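Local coordinates for two-domain protein containing predicted PHP-like metal-dependent phosphoesterase (Bacteroides vulgatus ATCC 8482, PDB 3E38) that probably acts as a metal-dependent phosphoesterase of the PHP type, perhaps a 5'-3' exonuclease on nucleic acids, and binds three zinc ions, at residues I8-L13 / M213-A218; L19-H24 / Q224-A229; A105-D110 / E228-R233; G130-W135 / N186-G191. One frame throughout, in Å; residues are numbered along the deposited sequence.

Contact 1. Residues I8-L13 / M213-A218; sequences IQVPDL and MTFVFA
L13 lays its CD1 methyl over one face of the F217 ring, 3.9 Å from L13 CD1 to the ring centroid and 15° off the ring normal. This is a CH-pi contact, displaced from the centre of the ring toward its rim; the branch carbon joins in, L13 CG lying 4.0 Å from F217 CD1. Two further pairs repeat the principle that a loop without regular structure can follow a strand by side chains alone. V10 and F215 approach from opposite directions, and V10 CG1 reaches the far end of the ring, 4.0 Å from F215 CZ, at an oblique angle. At the start of the strand, I8 CD1 meets the selenium of M213 (a selenomethionine) tip to tip, 3.6 Å from SE. The side chain of M213 is bent at its third torsion (69°), which brings its methyl beside I8 CD1 as well. The alternate residues M213, F215 and F217 thus form one apolar face of the strand. That face looks away from helix 223-231, which lies by V216. Strand 213-218 runs between strands 17-22 and 235-239 in the sheet, and helix 247-257 packs against L13 and P11.

Contact 2. Residues L19-H24 / Q224-A229; sequences LKCDFH and QGIREA. With ZN (zinc ion), chain I.
I226 meets three side chains from the strand 17-22 region and uses a different part of itself for each. Its two branches diverge from CB: CG2 lies anti to the backbone N, while CG1 lies anti to the carbonyl carbon (chi1 -68°), and the chain continues extended to CD1. L19 crosses I226 at a slant, with L19 CD1 3.9 Å from I226 CG1. C21 points its sulfur at the end of the same branch, SG lying 4.2 Å from I226 CD1. The other branch serves F23: the two side chains slide past one another in opposite directions, and I226 CG2 comes to 4.0 Å from F23 CZ, oblique to the ring. All four residues are buried, and the contact is apolar throughout. It illustrates how one branched helix residue can cover alternate residues, L19, C21 and F23, of a segment facing it.

The same strand leads directly into the metal site. H24, next to F23, binds zinc through NE2 at 2.2 Å, and water 1 lies 2.1 Å from the same zinc, which H26, E93 and D194 also bind. A hydrogen bond between H24 ND1 and E167 OE2 ties down the other ring nitrogen, which should limit rotation of the imidazole. Strand 17-22 is flanked by strands 50-56 and 213-218, and helix 223-231 covers the end of this sheet away from the zinc ions.

Contact 3. Residues A105-D110 / E228-R233; sequences AIFLSD and EALDNR
In the curled sheet of the PHP-type barrel, the end remote from the zinc ions is covered by helix 223-231, and L230 is the residue through which its last turn meets I106 of strand 102-106 and the following F107. A single methyl does the touching. L230 CD1 lies 4.0 Å from I106 CD1, the two side chains crossing at about a right angle, and 3.8 Å from F107 CE2. Toward F107 the methyl arrives at the edge of the ring, near its plane, so it meets the rim of the phenyl group and not its face. I106 holds CG1 between its backbone N and carbonyl carbon (chi1 69°), and from there the extended chain sends CD1 toward the helix. F107 has positive phi, a turn in the backbone that lets two successive residues both point at L230.

The helix stops just beyond this leucine in a Schellman motif. R233, with positive phi, is its C-prime residue; R233 N makes a weak bond to L230 O at 3.3 Å, and R234 N returns to A229 O. The side chain of N232 folds back over the terminus, its ND2 giving a bent hydrogen bond of 2.7 Å to E228 O, with an N-H...O angle of 139°. E228 also forms a salt bridge with R234, so polar bonds at the helix end accompany the apolar contact. Around the contact, strand 102-106 lies between strands 87-95 and 132-135, and L230 also packs on F132 and I190 of strands 132-135 and 188-192.

Contact 4. Residues G130-W135 / N186-G191; sequences GAFMFW and NLTMIG
F132 and F134 face T188 and I190 across the interior of the PHP-type barrel, from strands that are not direct neighbours: strand 165-170 lies between them in the sheet. Curvature makes the meeting possible. The axes of 132-135 and 188-191 come within 8.8 Å and their directions differ by 71°, so side chains alone span the distance.

The aromatic contacts are of two kinds. At an edge, T188 CB sits near the plane of the F132 ring, 3.8 Å from F132 CZ; with its CG anti to the backbone N (chi1 180°), the F132 ring extends toward T188. Over a face, I190 CG2 stands above the plane of the F134 ring, offset toward the rim and 4.2 Å from F134 CE1, with the two side chains crossing at about a right angle. The remaining apolar pair is looser, F132 CE1 lying 4.5 Å from I190 CD1.

F134 also packs against F23, whose neighbour H24 binds zinc, so this layer lies close to the metal site, the F134 side chain being about 5 Å from that of H24. T188 OG1 is hydrogen-bonded to the backbone O of L230 in helix 223-231, and the same hydroxyl oxygen, T188 OG1, lies 4.0 Å from F132 CZ.

How the contacts relate
From the N terminus, the loop at 8-13 is the first segment, and contact 1 closes a loop of about 200 residues by bringing 8-13 against strand 213-218. Contact 2 opens soon after, at strand 17-22, and ends beyond that strand on helix 223-231, so it crosses contact 1. Contact 3 starts at strand 102-106 and also crosses contact 1; it finishes on the same helix as contact 2, sharing E228 and A229. Contact 4 spans only 130-135 to 186-191 and falls within the loops of all three others. Together, contacts 2 and 3 fix one helix to separate parts of the barrel wall, contact 4 joins two further strands, and contact 1 adds the N-terminal loop outside.

Contact 1. Residues I8-L13 / M213-A218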
loop_
_atom_site.group_PDB
_atom_site.type_symbol
_atom_site.label_atom_id
_atom_site.label_comp_id
_atom_site.label_asym_id
_atom_site.label_seq_id
_atom_site.Cartn_x
_atom_site.Cartn_y
_atom_site.Cartn_z
ATOM N N ILE B 8 7.466 15.931 -6.093
ATOM C CA ILE B 8 8.694 15.310 -5.604
ATOM C C ILE B 8 9.391 16.358 -4.726
ATOM O O ILE B 8 9.948 17.347 -5.224
ATOM C CB ILE B 8 9.627 14.873 -6.742
ATOM C CG1 ILE B 8 8.903 13.873 -7.677
ATOM C CG2 ILE B 8 10.930 14.291 -6.169
ATOM C CD1 ILE B 8 9.621 13.583 -8.990
ATOM N N GLN B 9 9.343 16.119 -3.417
ATOM C CA GLN B 9 9.900 17.034 -2.417
ATOM C C GLN B 9 11.377 16.869 -2.160
ATOM O O GLN B 9 11.808 16.059 -1.359
ATOM C CB GLN B 9 9.148 16.883 -1.113
ATOM C CG GLN B 9 7.672 17.276 -1.256
ATOM C CD GLN B 9 6.976 17.167 0.069
ATOM O OE1 GLN B 9 7.348 17.834 1.029
ATOM N NE2 GLN B 9 6.008 16.285 0.152
ATOM N N VAL B 10 12.128 17.656 -2.908
ATOM C CA VAL B 10 13.589 17.712 -2.791
ATOM C C VAL B 10 13.967 19.195 -2.788
ATOM O O VAL B 10 13.171 20.033 -3.214
ATOM C CB VAL B 10 14.333 16.953 -3.913
ATOM C CG1 VAL B 10 14.153 15.432 -3.740
ATOM C CG2 VAL B 10 13.878 17.429 -5.277
ATOM N N PRO B 11 15.151 19.515 -2.301
ATOM C CA PRO B 11 15.487 20.917 -2.290
ATOM C C PRO B 11 16.124 21.440 -3.554
ATOM O O PRO B 11 16.432 20.705 -4.512
ATOM C CB PRO B 11 16.508 21.032 -1.143
ATOM C CG PRO B 11 17.069 19.622 -0.941
ATOM C CD PRO B 11 16.250 18.670 -1.783
ATOM N N ASP B 12 16.339 22.745 -3.483
ATOM C CA ASP B 12 16.979 23.514 -4.530
ATOM C C ASP B 12 18.316 23.966 -4.084
ATOM O O ASP B 12 18.467 24.418 -2.995
ATOM C CB ASP B 12 16.183 24.776 -4.850
ATOM C CG ASP B 12 14.827 24.470 -5.435
ATOM O OD1 ASP B 12 14.709 23.550 -6.298
ATOM O OD2 ASP B 12 13.887 25.167 -5.024
ATOM N N LEU B 13 19.288 23.854 -4.964
ATOM C CA LEU B 13 20.586 24.407 -4.688
ATOM C C LEU B 13 20.420 25.904 -4.828
ATOM O O LEU B 13 19.544 26.388 -5.561
ATOM C CB LEU B 13 21.641 23.911 -5.683
ATOM C CG LEU B 13 21.952 22.427 -5.677
ATOM C CD1 LEU B 13 22.900 22.094 -6.814
ATOM C CD2 LEU B 13 22.539 22.005 -4.330
HETATM N N MSE B 213 15.131 8.703 -12.858
HETATM C CA MSE B 213 15.050 10.003 -13.487
HETATM C C MSE B 213 16.269 10.845 -13.265
HETATM O O MSE B 213 17.230 10.405 -12.692
HETATM C CB MSE B 213 13.844 10.753 -12.907
HETATM C CG MSE B 213 14.005 11.116 -11.423
HETATM SE SE MSE B 213 12.409 11.994 -10.689
HETATM C CE MSE B 213 11.232 10.436 -10.745
ATOM N N THR B 214 16.208 12.079 -13.749
ATOM C CA THR B 214 17.341 13.027 -13.588
ATOM C C THR B 214 16.934 14.319 -12.919
ATOM O O THR B 214 15.946 14.964 -13.280
ATOM C CB THR B 214 18.026 13.402 -14.938
ATOM O OG1 THR B 214 18.415 12.227 -15.629
ATOM C CG2 THR B 214 19.231 14.281 -14.736
ATOM N N PHE B 215 17.664 14.640 -11.870
ATOM C CA PHE B 215 17.527 15.941 -11.241
ATOM C C PHE B 215 18.399 16.917 -12.036
ATOM O O PHE B 215 19.634 16.699 -12.202
ATOM C CB PHE B 215 17.961 15.959 -9.762
ATOM C CG PHE B 215 17.086 15.178 -8.854
ATOM C CD1 PHE B 215 15.820 14.802 -9.260
ATOM C CD2 PHE B 215 17.483 14.921 -7.542
ATOM C CE1 PHE B 215 14.993 14.079 -8.413
ATOM C CE2 PHE B 215 16.653 14.211 -6.670
ATOM C CZ PHE B 215 15.415 13.789 -7.109
ATOM N N VAL B 216 17.748 17.966 -12.546
ATOM C CA VAL B 216 18.414 19.026 -13.315
ATOM C C VAL B 216 18.360 20.359 -12.559
ATOM O O VAL B 216 17.280 20.880 -12.242
ATOM C CB VAL B 216 17.813 19.190 -14.749
ATOM C CG1 VAL B 216 18.628 20.188 -15.599
ATOM C CG2 VAL B 216 17.737 17.840 -15.489
ATOM N N PHE B 217 19.542 20.912 -12.295
ATOM C CA PHE B 217 19.656 22.179 -11.548
ATOM C C PHE B 217 19.800 23.347 -12.512
ATOM O O PHE B 217 20.896 23.736 -12.943
ATOM C CB PHE B 217 20.789 22.115 -10.536
ATOM C CG PHE B 217 20.776 20.861 -9.716
ATOM C CD1 PHE B 217 19.885 20.709 -8.674
ATOM C CD2 PHE B 217 21.637 19.818 -10.007
ATOM C CE1 PHE B 217 19.870 19.547 -7.929
ATOM C CE2 PHE B 217 21.618 18.687 -9.265
ATOM C CZ PHE B 217 20.729 18.549 -8.224
ATOM N N ALA B 218 18.634 23.887 -12.811
ATOM C CA ALA B 218 18.412 24.907 -13.822
ATOM C C ALA B 218 18.261 26.296 -13.226
ATOM O O ALA B 218 17.845 26.438 -12.096
ATOM C CB ALA B 218 17.137 24.526 -14.662
#

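Contact 2. Residues L19-H24 / Q224-A229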
loop_
_atom_site.group_PDB
_atom_site.type_symbol
_atom_site.label_atom_id
_atom_site.label_comp_id
_atom_site.label_asym_id
_atom_site.label_seq_id
_atom_site.Cartn_x
_atom_site.Cartn_y
_atom_site.Cartn_z
ATOM N N LEU B 19 14.728 20.647 -11.150
ATOM C CA LEU B 19 13.736 20.088 -12.066
ATOM C C LEU B 19 13.908 18.576 -12.201
ATOM O O LEU B 19 15.057 18.004 -12.209
ATOM C CB LEU B 19 13.859 20.804 -13.410
ATOM C CG LEU B 19 13.771 22.334 -13.399
ATOM C CD1 LEU B 19 14.124 22.900 -14.799
ATOM C CD2 LEU B 19 12.350 22.828 -12.884
ATOM N N LYS B 20 12.772 17.911 -12.273
ATOM C CA LYS B 20 12.745 16.429 -12.352
ATOM C C LYS B 20 12.394 16.006 -13.764
ATOM O O LYS B 20 11.296 16.283 -14.273
ATOM C CB LYS B 20 11.819 15.820 -11.296
ATOM C CG LYS B 20 12.064 16.331 -9.849
ATOM C CD LYS B 20 11.090 17.441 -9.504
ATOM C CE LYS B 20 11.344 18.031 -8.126
ATOM N NZ LYS B 20 10.292 19.007 -7.689
ATOM N N CYS B 21 13.370 15.385 -14.422
ATOM C CA CYS B 21 13.224 15.074 -15.840
ATOM C C CYS B 21 13.485 13.625 -16.228
ATOM O O CYS B 21 14.283 12.936 -15.577
ATOM C CB CYS B 21 14.169 15.980 -16.641
ATOM S SG CYS B 21 14.115 17.727 -16.165
ATOM N N ASP B 22 12.759 13.189 -17.270
ATOM C CA ASP B 22 12.874 11.837 -17.883
ATOM C C ASP B 22 13.121 12.022 -19.377
ATOM O O ASP B 22 12.222 12.368 -20.155
ATOM C CB ASP B 22 11.637 10.997 -17.594
ATOM C CG ASP B 22 11.814 9.532 -17.925
ATOM O OD1 ASP B 22 12.942 9.156 -18.302
ATOM O OD2 ASP B 22 10.815 8.765 -17.781
ATOM N N PHE B 23 14.362 11.797 -19.775
ATOM C CA PHE B 23 14.790 12.125 -21.140
ATOM C C PHE B 23 14.778 10.956 -22.109
ATOM O O PHE B 23 15.432 10.986 -23.143
ATOM C CB PHE B 23 16.208 12.709 -21.082
ATOM C CG PHE B 23 16.319 14.006 -20.302
ATOM C CD1 PHE B 23 15.589 15.118 -20.682
ATOM C CD2 PHE B 23 17.195 14.121 -19.251
ATOM C CE1 PHE B 23 15.714 16.294 -20.023
ATOM C CE2 PHE B 23 17.324 15.309 -18.570
ATOM C CZ PHE B 23 16.578 16.388 -18.952
ATOM N N HIS B 24 14.059 9.910 -21.738
ATOM C CA HIS B 24 14.077 8.666 -22.514
ATOM C C HIS B 24 12.873 7.798 -22.223
ATOM O O HIS B 24 12.701 7.242 -21.151
ATOM C CB HIS B 24 15.354 7.899 -22.158
ATOM C CG HIS B 24 15.650 6.729 -23.031
ATOM N ND1 HIS B 24 16.913 6.182 -23.102
ATOM C CD2 HIS B 24 14.894 6.050 -23.920
ATOM C CE1 HIS B 24 16.913 5.184 -23.963
ATOM N NE2 HIS B 24 15.701 5.077 -24.473
ATOM N N GLN B 224 15.312 26.152 -22.334
ATOM C CA GLN B 224 16.683 26.696 -22.420
ATOM C C GLN B 224 17.368 26.478 -21.076
ATOM O O GLN B 224 18.587 26.191 -20.984
ATOM C CB GLN B 224 16.683 28.195 -22.841
ATOM N N GLY B 225 16.579 26.598 -20.014
ATOM C CA GLY B 225 17.111 26.407 -18.665
ATOM C C GLY B 225 17.668 25.003 -18.510
ATOM O O GLY B 225 18.813 24.762 -18.034
ATOM N N ILE B 226 16.875 24.066 -18.977
ATOM C CA ILE B 226 17.272 22.661 -18.899
ATOM C C ILE B 226 18.522 22.396 -19.720
ATOM O O ILE B 226 19.452 21.737 -19.297
ATOM C CB ILE B 226 16.185 21.768 -19.407
ATOM C CG1 ILE B 226 14.977 21.818 -18.442
ATOM C CG2 ILE B 226 16.680 20.325 -19.553
ATOM C CD1 ILE B 226 13.903 20.945 -18.864
ATOM N N ARG B 227 18.507 22.924 -20.919
ATOM C CA ARG B 227 19.577 22.709 -21.861
ATOM C C ARG B 227 20.874 23.229 -21.290
ATOM O O ARG B 227 21.906 22.556 -21.402
ATOM C CB ARG B 227 19.281 23.361 -23.224
ATOM C CG ARG B 227 20.441 23.221 -24.224
ATOM C CD ARG B 227 20.828 21.788 -24.360
ATOM N NE ARG B 227 21.979 21.532 -25.218
ATOM C CZ ARG B 227 21.920 21.375 -26.544
ATOM N NH1 ARG B 227 20.778 21.500 -27.234
ATOM N NH2 ARG B 227 23.020 21.101 -27.185
ATOM N N GLU B 228 20.811 24.403 -20.644
ATOM C CA GLU B 228 22.033 25.049 -20.070
ATOM C C GLU B 228 22.591 24.226 -18.887
ATOM O O GLU B 228 23.814 24.031 -18.714
ATOM C CB GLU B 228 21.779 26.522 -19.686
ATOM C CG GLU B 228 23.005 27.246 -19.095
ATOM C CD GLU B 228 23.197 27.011 -17.610
ATOM O OE1 GLU B 228 22.228 26.567 -16.928
ATOM O OE2 GLU B 228 24.308 27.321 -17.118
ATOM N N ALA B 229 21.670 23.670 -18.126
ATOM C CA ALA B 229 22.033 22.774 -17.014
ATOM C C ALA B 229 22.773 21.553 -17.561
ATOM O O ALA B 229 23.857 21.164 -17.074
ATOM C CB ALA B 229 20.794 22.325 -16.246
HETATM ZN ZN ZN I . 14.898 3.284 -25.439
HETATM O O HOH W 1 16.850 2.509 -25.190
#

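Contact 3. Residues A105-D110 / E228-R233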
loop_
_atom_site.group_PDB
_atom_site.type_symbol
_atom_site.label_atom_id
_atom_site.label_comp_id
_atom_site.label_asym_id
_atom_site.label_seq_id
_atom_site.Cartn_x
_atom_site.Cartn_y
_atom_site.Cartn_z
ATOM N N ALA B 105 19.309 11.559 -28.949
ATOM C CA ALA B 105 19.512 12.904 -29.467
ATOM C C ALA B 105 18.308 13.688 -28.979
ATOM O O ALA B 105 17.184 13.386 -29.362
ATOM C CB ALA B 105 19.586 12.902 -30.992
ATOM N N ILE B 106 18.537 14.631 -28.070
ATOM C CA ILE B 106 17.445 15.474 -27.587
ATOM C C ILE B 106 17.727 16.938 -27.942
ATOM O O ILE B 106 18.829 17.352 -28.355
ATOM C CB ILE B 106 17.091 15.237 -26.076
ATOM C CG1 ILE B 106 18.202 15.727 -25.147
ATOM C CG2 ILE B 106 16.790 13.715 -25.832
ATOM C CD1 ILE B 106 17.856 15.685 -23.693
ATOM N N PHE B 107 16.649 17.690 -27.860
ATOM C CA PHE B 107 16.639 19.099 -28.274
ATOM C C PHE B 107 16.728 19.179 -29.794
ATOM O O PHE B 107 17.257 20.089 -30.388
ATOM C CB PHE B 107 17.688 19.944 -27.541
ATOM C CG PHE B 107 17.298 20.235 -26.109
ATOM C CD1 PHE B 107 16.314 21.157 -25.843
ATOM C CD2 PHE B 107 17.820 19.513 -25.057
ATOM C CE1 PHE B 107 15.929 21.402 -24.575
ATOM C CE2 PHE B 107 17.450 19.766 -23.755
ATOM C CZ PHE B 107 16.494 20.705 -23.513
ATOM N N LEU B 108 16.186 18.164 -30.413
ATOM C CA LEU B 108 16.043 18.164 -31.868
ATOM C C LEU B 108 14.993 19.141 -32.301
ATOM O O LEU B 108 14.087 19.504 -31.528
ATOM C CB LEU B 108 15.602 16.770 -32.389
ATOM C CG LEU B 108 16.672 15.683 -32.198
ATOM C CD1 LEU B 108 16.196 14.323 -32.675
ATOM C CD2 LEU B 108 18.014 16.063 -32.861
ATOM N N SER B 109 15.097 19.529 -33.571
ATOM C CA SER B 109 14.096 20.378 -34.227
ATOM C C SER B 109 13.274 19.527 -35.193
ATOM O O SER B 109 12.092 19.776 -35.441
ATOM C CB SER B 109 14.749 21.557 -34.943
ATOM O OG SER B 109 15.628 21.115 -35.952
ATOM N N ASP B 110 13.902 18.463 -35.669
ATOM C CA ASP B 110 13.257 17.539 -36.607
ATOM C C ASP B 110 13.883 16.139 -36.510
ATOM O O ASP B 110 15.111 15.951 -36.674
ATOM C CB ASP B 110 13.357 18.169 -38.033
ATOM C CG ASP B 110 12.643 17.368 -39.095
ATOM O OD1 ASP B 110 12.062 16.297 -38.799
ATOM O OD2 ASP B 110 12.673 17.797 -40.248
ATOM N N GLU B 228 20.811 24.403 -20.644
ATOM C CA GLU B 228 22.033 25.049 -20.070
ATOM C C GLU B 228 22.591 24.226 -18.887
ATOM O O GLU B 228 23.814 24.031 -18.714
ATOM C CB GLU B 228 21.779 26.522 -19.686
ATOM C CG GLU B 228 23.005 27.246 -19.095
ATOM C CD GLU B 228 23.197 27.011 -17.610
ATOM O OE1 GLU B 228 22.228 26.567 -16.928
ATOM O OE2 GLU B 228 24.308 27.321 -17.118
ATOM N N ALA B 229 21.670 23.670 -18.126
ATOM C CA ALA B 229 22.033 22.774 -17.014
ATOM C C ALA B 229 22.773 21.553 -17.561
ATOM O O ALA B 229 23.857 21.164 -17.074
ATOM C CB ALA B 229 20.794 22.325 -16.246
ATOM N N LEU B 230 22.187 20.969 -18.590
ATOM C CA LEU B 230 22.743 19.747 -19.187
ATOM C C LEU B 230 24.072 20.029 -19.808
ATOM O O LEU B 230 24.954 19.190 -19.786
ATOM C CB LEU B 230 21.836 19.114 -20.251
ATOM C CG LEU B 230 20.448 18.621 -19.826
ATOM C CD1 LEU B 230 19.613 18.178 -21.050
ATOM C CD2 LEU B 230 20.590 17.493 -18.830
ATOM N N ASP B 231 24.217 21.223 -20.363
ATOM C CA ASP B 231 25.446 21.563 -21.074
ATOM C C ASP B 231 26.573 21.681 -20.107
ATOM O O ASP B 231 27.768 21.496 -20.445
ATOM C CB ASP B 231 25.337 22.886 -21.840
ATOM C CG ASP B 231 24.510 22.766 -23.094
ATOM O OD1 ASP B 231 24.300 21.632 -23.565
ATOM O OD2 ASP B 231 24.102 23.812 -23.634
ATOM N N ASN B 232 26.173 21.992 -18.894
ATOM C CA ASN B 232 27.108 22.299 -17.816
ATOM C C ASN B 232 27.177 21.228 -16.753
ATOM O O ASN B 232 27.695 21.451 -15.676
ATOM C CB ASN B 232 26.739 23.660 -17.227
ATOM C CG ASN B 232 27.099 24.803 -18.158
ATOM O OD1 ASN B 232 28.291 25.023 -18.455
ATOM N ND2 ASN B 232 26.095 25.557 -18.601
ATOM N N ARG B 233 26.614 20.078 -17.101
ATOM C CA ARG B 233 26.565 18.855 -16.275
ATOM C C ARG B 233 25.953 18.998 -14.880
ATOM O O ARG B 233 26.317 18.282 -13.935
ATOM C CB ARG B 233 27.977 18.313 -16.125
ATOM C CG ARG B 233 28.767 18.311 -17.431
ATOM C CD ARG B 233 30.256 18.312 -17.115
ATOM N NE ARG B 233 30.610 19.491 -16.317
ATOM C CZ ARG B 233 30.958 20.684 -16.813
ATOM N NH1 ARG B 233 31.015 20.896 -18.126
ATOM N NH2 ARG B 233 31.253 21.682 -15.986
#

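Contact 4. Residues G130-W135 / N186-G191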
loop_
_atom_site.group_PDB
_atom_site.type_symbol
_atom_site.label_atom_id
_atom_site.label_comp_id
_atom_site.label_asym_id
_atom_site.label_seq_id
_atom_site.Cartn_x
_atom_site.Cartn_y
_atom_site.Cartn_z
ATOM N N GLY B 130 22.365 20.673 -33.602
ATOM C CA GLY B 130 22.920 21.052 -32.299
ATOM C C GLY B 130 22.307 20.310 -31.101
ATOM O O GLY B 130 22.257 20.823 -29.986
ATOM N N ALA B 131 21.789 19.118 -31.368
ATOM C CA ALA B 131 21.187 18.233 -30.343
ATOM C C ALA B 131 22.094 17.937 -29.156
ATOM O O ALA B 131 23.320 17.843 -29.305
ATOM C CB ALA B 131 20.803 16.888 -30.972
ATOM N N PHE B 132 21.464 17.740 -27.994
ATOM C CA PHE B 132 22.193 17.255 -26.808
ATOM C C PHE B 132 22.116 15.731 -26.911
ATOM O O PHE B 132 21.042 15.137 -27.040
ATOM C CB PHE B 132 21.643 17.787 -25.503
ATOM C CG PHE B 132 22.380 17.285 -24.283
ATOM C CD1 PHE B 132 21.992 16.074 -23.667
ATOM C CD2 PHE B 132 23.437 18.024 -23.724
ATOM C CE1 PHE B 132 22.657 15.596 -22.533
ATOM C CE2 PHE B 132 24.113 17.559 -22.578
ATOM C CZ PHE B 132 23.706 16.333 -21.975
HETATM N N MSE B 133 23.293 15.124 -26.957
HETATM C CA MSE B 133 23.411 13.682 -27.222
HETATM C C MSE B 133 24.016 12.881 -26.112
HETATM O O MSE B 133 25.075 13.215 -25.589
HETATM C CB MSE B 133 24.256 13.470 -28.493
HETATM C CG MSE B 133 23.449 13.808 -29.779
HETATM SE SE MSE B 133 24.534 14.088 -31.344
HETATM C CE MSE B 133 25.233 15.860 -30.952
ATOM N N PHE B 134 23.352 11.782 -25.779
ATOM C CA PHE B 134 23.917 10.896 -24.773
ATOM C C PHE B 134 23.825 9.408 -25.086
ATOM O O PHE B 134 22.939 8.944 -25.758
ATOM C CB PHE B 134 23.362 11.220 -23.384
ATOM C CG PHE B 134 21.862 11.089 -23.261
ATOM C CD1 PHE B 134 21.285 9.876 -22.904
ATOM C CD2 PHE B 134 21.039 12.191 -23.466
ATOM C CE1 PHE B 134 19.888 9.764 -22.749
ATOM C CE2 PHE B 134 19.650 12.096 -23.309
ATOM C CZ PHE B 134 19.075 10.870 -22.954
ATOM N N TRP B 135 24.842 8.691 -24.632
ATOM C CA TRP B 135 24.901 7.236 -24.751
ATOM C C TRP B 135 23.896 6.555 -23.787
ATOM O O TRP B 135 23.904 6.770 -22.560
ATOM C CB TRP B 135 26.341 6.785 -24.524
ATOM C CG TRP B 135 26.597 5.353 -24.701
ATOM C CD1 TRP B 135 25.813 4.442 -25.341
ATOM C CD2 TRP B 135 27.804 4.667 -24.343
ATOM N NE1 TRP B 135 26.428 3.213 -25.355
ATOM C CE2 TRP B 135 27.658 3.327 -24.753
ATOM C CE3 TRP B 135 28.979 5.057 -23.708
ATOM C CZ2 TRP B 135 28.644 2.365 -24.530
ATOM C CZ3 TRP B 135 29.968 4.121 -23.510
ATOM C CH2 TRP B 135 29.790 2.780 -23.912
ATOM N N ASN B 186 34.397 14.289 -18.492
ATOM C CA ASN B 186 33.638 15.513 -18.195
ATOM C C ASN B 186 32.250 15.576 -18.828
ATOM O O ASN B 186 31.873 16.574 -19.446
ATOM C CB ASN B 186 34.436 16.739 -18.653
ATOM C CG ASN B 186 33.929 18.023 -18.022
ATOM O OD1 ASN B 186 33.277 17.996 -16.978
ATOM N ND2 ASN B 186 34.225 19.146 -18.642
ATOM N N LEU B 187 31.489 14.503 -18.664
ATOM C CA LEU B 187 30.177 14.414 -19.265
ATOM C C LEU B 187 29.082 14.524 -18.230
ATOM O O LEU B 187 29.292 14.399 -17.014
ATOM C CB LEU B 187 30.020 13.093 -20.024
ATOM C CG LEU B 187 31.088 12.793 -21.082
ATOM C CD1 LEU B 187 31.215 11.331 -21.378
ATOM C CD2 LEU B 187 30.785 13.542 -22.358
ATOM N N THR B 188 27.895 14.733 -18.769
ATOM C CA THR B 188 26.661 14.865 -17.970
ATOM C C THR B 188 26.103 13.506 -17.611
ATOM O O THR B 188 25.849 12.716 -18.493
ATOM C CB THR B 188 25.636 15.674 -18.722
ATOM O OG1 THR B 188 26.225 16.954 -18.976
ATOM C CG2 THR B 188 24.319 15.835 -17.930
HETATM N N MSE B 189 25.967 13.237 -16.304
HETATM C CA MSE B 189 25.381 11.974 -15.822
HETATM C C MSE B 189 23.882 12.089 -15.926
HETATM O O MSE B 189 23.291 13.051 -15.453
HETATM C CB MSE B 189 25.775 11.670 -14.384
HETATM C CG MSE B 189 27.276 11.579 -14.196
HETATM SE SE MSE B 189 27.640 11.073 -12.412
HETATM C CE MSE B 189 29.556 11.668 -12.377
ATOM N N ILE B 190 23.326 11.099 -16.606
ATOM C CA ILE B 190 21.905 11.007 -16.915
ATOM C C ILE B 190 21.200 9.804 -16.313
ATOM O O ILE B 190 21.733 8.721 -16.215
ATOM C CB ILE B 190 21.649 10.943 -18.447
ATOM C CG1 ILE B 190 22.118 12.197 -19.159
ATOM C CG2 ILE B 190 20.113 10.811 -18.734
ATOM C CD1 ILE B 190 21.270 13.430 -18.869
ATOM N N GLY B 191 19.941 10.003 -15.974
ATOM C CA GLY B 191 19.144 8.889 -15.507
ATOM C C GLY B 191 17.733 8.946 -16.049
ATOM O O GLY B 191 17.040 9.956 -15.923
#